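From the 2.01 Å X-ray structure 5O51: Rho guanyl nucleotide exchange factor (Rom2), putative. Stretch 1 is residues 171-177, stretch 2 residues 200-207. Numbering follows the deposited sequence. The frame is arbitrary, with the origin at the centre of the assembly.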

# COMPACT_ATOMS: atom_id res chain seq x y z
N PHE A 171 -14.76 -2.14 -16.70
CA PHE A 171 -13.97 -2.75 -17.76
C PHE A 171 -13.96 -4.29 -17.71
O PHE A 171 -14.43 -4.93 -18.64
CB PHE A 171 -12.57 -2.14 -17.75
CG PHE A 171 -11.56 -2.91 -18.54
CD1 PHE A 171 -11.78 -3.18 -19.88
CD2 PHE A 171 -10.40 -3.37 -17.94
CE1 PHE A 171 -10.85 -3.90 -20.62
CE2 PHE A 171 -9.47 -4.09 -18.66
CZ PHE A 171 -9.69 -4.36 -20.00
N LYS A 172 -13.42 -4.89 -16.65
CA LYS A 172 -13.39 -6.35 -16.49
C LYS A 172 -13.58 -6.70 -15.03
O LYS A 172 -13.23 -5.91 -14.16
CB LYS A 172 -12.05 -6.93 -16.96
CG LYS A 172 -11.63 -6.60 -18.40
CD LYS A 172 -12.31 -7.46 -19.46
CE LYS A 172 -11.48 -8.69 -19.81
NZ LYS A 172 -12.17 -9.63 -20.74
N GLU A 173 -14.10 -7.89 -14.77
CA GLU A 173 -14.37 -8.38 -13.41
C GLU A 173 -13.77 -9.77 -13.28
O GLU A 173 -13.50 -10.39 -14.29
CB GLU A 173 -15.88 -8.41 -13.17
CG GLU A 173 -16.26 -8.77 -11.75
CD GLU A 173 -17.74 -8.61 -11.47
OE1 GLU A 173 -18.36 -7.64 -11.96
OE2 GLU A 173 -18.28 -9.47 -10.74
N TYR A 174 -13.52 -10.24 -12.06
CA TYR A 174 -12.95 -11.58 -11.82
C TYR A 174 -13.46 -12.13 -10.50
O TYR A 174 -13.93 -11.38 -9.64
CB TYR A 174 -11.38 -11.61 -11.81
CG TYR A 174 -10.73 -10.96 -13.00
CD1 TYR A 174 -10.70 -9.57 -13.11
CD2 TYR A 174 -10.14 -11.71 -14.03
CE1 TYR A 174 -10.15 -8.94 -14.19
CE2 TYR A 174 -9.58 -11.09 -15.13
CZ TYR A 174 -9.58 -9.69 -15.21
OH TYR A 174 -9.04 -8.98 -16.25
N TYR A 175 -13.35 -13.44 -10.36
CA TYR A 175 -13.72 -14.15 -9.13
C TYR A 175 -12.56 -15.03 -8.67
O TYR A 175 -11.81 -15.55 -9.50
CB TYR A 175 -14.98 -14.99 -9.36
CG TYR A 175 -15.27 -15.88 -8.16
CD1 TYR A 175 -15.97 -15.38 -7.07
CD2 TYR A 175 -14.77 -17.20 -8.09
CE1 TYR A 175 -16.20 -16.16 -5.94
CE2 TYR A 175 -15.00 -18.00 -6.97
CZ TYR A 175 -15.73 -17.47 -5.90
OH TYR A 175 -15.99 -18.23 -4.77
N ILE A 176 -12.39 -15.18 -7.36
CA ILE A 176 -11.25 -15.91 -6.77
C ILE A 176 -11.78 -16.63 -5.53
O ILE A 176 -12.28 -15.96 -4.60
CB ILE A 176 -10.09 -14.97 -6.27
CG1 ILE A 176 -9.46 -14.12 -7.41
CG2 ILE A 176 -9.00 -15.75 -5.50
CD1 ILE A 176 -8.42 -14.83 -8.24
N PRO A 177 -11.64 -17.97 -5.46
CA PRO A 177 -12.15 -18.70 -4.28
C PRO A 177 -11.16 -18.75 -3.12
O PRO A 177 -10.76 -19.84 -2.71
CB PRO A 177 -12.43 -20.10 -4.85
CG PRO A 177 -11.38 -20.27 -5.89
CD PRO A 177 -11.23 -18.91 -6.53
N VAL A 200 -1.49 -15.69 -10.20
CA VAL A 200 -1.43 -14.80 -11.35
C VAL A 200 -2.69 -14.95 -12.20
O VAL A 200 -3.13 -16.06 -12.45
CB VAL A 200 -0.17 -15.11 -12.15
CG1 VAL A 200 0.02 -14.16 -13.32
CG2 VAL A 200 1.04 -15.07 -11.23
N VAL A 201 -3.27 -13.83 -12.62
CA VAL A 201 -4.61 -13.77 -13.25
C VAL A 201 -4.53 -12.88 -14.48
O VAL A 201 -4.02 -11.76 -14.42
CB VAL A 201 -5.67 -13.24 -12.26
CG1 VAL A 201 -6.87 -12.59 -12.96
CG2 VAL A 201 -6.15 -14.40 -11.39
N SER A 202 -5.07 -13.37 -15.58
CA SER A 202 -4.85 -12.77 -16.87
C SER A 202 -5.85 -11.65 -17.13
O SER A 202 -7.05 -11.87 -17.03
CB SER A 202 -5.01 -13.87 -17.91
OG SER A 202 -4.66 -13.45 -19.22
N LEU A 203 -5.37 -10.45 -17.47
CA LEU A 203 -6.27 -9.30 -17.74
C LEU A 203 -7.25 -9.54 -18.93
O LEU A 203 -8.45 -9.72 -18.70
CB LEU A 203 -5.51 -7.96 -17.84
CG LEU A 203 -5.17 -7.24 -16.50
CD1 LEU A 203 -4.03 -6.23 -16.58
CD2 LEU A 203 -6.41 -6.55 -15.97
N GLU A 204 -6.75 -9.56 -20.18
CA GLU A 204 -7.52 -10.16 -21.32
C GLU A 204 -7.30 -11.67 -21.23
O GLU A 204 -6.31 -12.10 -20.65
CB GLU A 204 -7.12 -9.56 -22.70
CG GLU A 204 -6.33 -10.45 -23.68
CD GLU A 204 -4.90 -10.78 -23.24
OE1 GLU A 204 -4.43 -10.22 -22.23
OE2 GLU A 204 -4.24 -11.61 -23.91
N THR A 205 -8.20 -12.46 -21.80
CA THR A 205 -8.27 -13.93 -21.56
C THR A 205 -8.35 -14.38 -20.09
O THR A 205 -8.24 -13.57 -19.17
CB THR A 205 -7.16 -14.78 -22.30
OG1 THR A 205 -6.82 -15.93 -21.53
CG2 THR A 205 -5.86 -14.05 -22.61
N THR A 206 -8.57 -15.69 -19.90
CA THR A 206 -8.28 -16.46 -18.66
C THR A 206 -8.95 -15.83 -17.38
O THR A 206 -9.50 -14.73 -17.49
CB THR A 206 -6.73 -16.78 -18.55
OG1 THR A 206 -5.97 -15.86 -19.33
CG2 THR A 206 -6.34 -18.18 -19.10
N GLU A 207 -8.99 -16.44 -16.19
CA GLU A 207 -8.35 -17.71 -15.73
C GLU A 207 -6.93 -17.41 -15.19
O GLU A 207 -6.48 -16.26 -15.26
CB GLU A 207 -8.44 -18.85 -16.75
CG GLU A 207 -8.52 -20.27 -16.20
CD GLU A 207 -7.84 -21.28 -17.12
OE1 GLU A 207 -7.55 -20.97 -18.30
OE2 GLU A 207 -7.58 -22.41 -16.65

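Read for its rules, this contact is side chains from one strand reaching the backbone and apolar groups of another segment. The strand of residues 171-176 and the short strand 200-202 run roughly antiparallel, at 144° between their N-to-C directions, but their axes come no nearer than 9.6 Å. That is too far for backbone pairing, and no backbone-to-backbone hydrogen bond links the two stretches. The gap is filled by side chains, and the area buried is modest, 309 Å² summed over both sides.

The polar part rests on a single hydrogen bond. Tyr 174 donates from OH to the backbone O of Leu 203 at 2.6 Å, a short bond. Its chi1 in the m well carries the ring across the gap, CA to CB already pointing toward the other stretch, so that the hydroxyl arrives where the chain leaves the strand and a carbonyl is available. Tyrosine suits the place because it joins a long, rigid apolar spacer to a donor at its tip. The ring also meets carbonyls at its edge, near its plane: Tyr 174 CE2 lies 3.3 Å from Ser 202 O and, more loosely, 4.3 Å from Thr 206 O. Aromatic C-H groups carry slight positive charge, so an edge turned to carbonyl oxygens is an agreeable arrangement.

The apolar part is built around Val 201, which is buried and points toward stretch 1. Its two methyls meet different partners: Val 201 CG1 packs 3.6 Å from Tyr 174 CD2, while Val 201 CG2 lies 3.9 Å from Ile 176 CD1. A beta-branched residue serves well here, since it favours extended backbone and offers two methyls close to the main chain. Ile 176, also buried, starts with CA to CB sideways, yet the end of its side chain comes nearer and delivers CD1 to the valine. Leu 203 follows the same pattern: its CB sets off sideways, but the tip turns in, placing Leu 203 CD2 3.6 Å from Tyr 174 OH. The residue that supplies the accepting carbonyl thus also helps cover the hydroxyl with hydrocarbon.

At the exposed margin, Lys 172 lays its aliphatic portion against the turn, with Lys 172 CE 3.4 Å from Leu 203 O. Lysine can cover a backbone group with methylenes while keeping its charged end in a solvent-accessible position. Between Lys 172 and Tyr 174, and again between Tyr 174 and Ile 176, the strand's alternation sends Glu 173 and Tyr 175 out of reach of stretch 2, leaving the contact to every second residue.

Stretch 2 also has bonds of its own, tying the end of its strand to the loop that follows. Ser 202 N donates to Glu 207 O at 3.2 Å, and Ser 202 OG to Glu 204 O at 2.6 Å, a small hydroxyl serving the nearby backbone. Glu 204, Thr 205, Thr 206 and Glu 207 direct their CB atoms away from stretch 1, so what this exposed segment brings near the tyrosine ring is backbone.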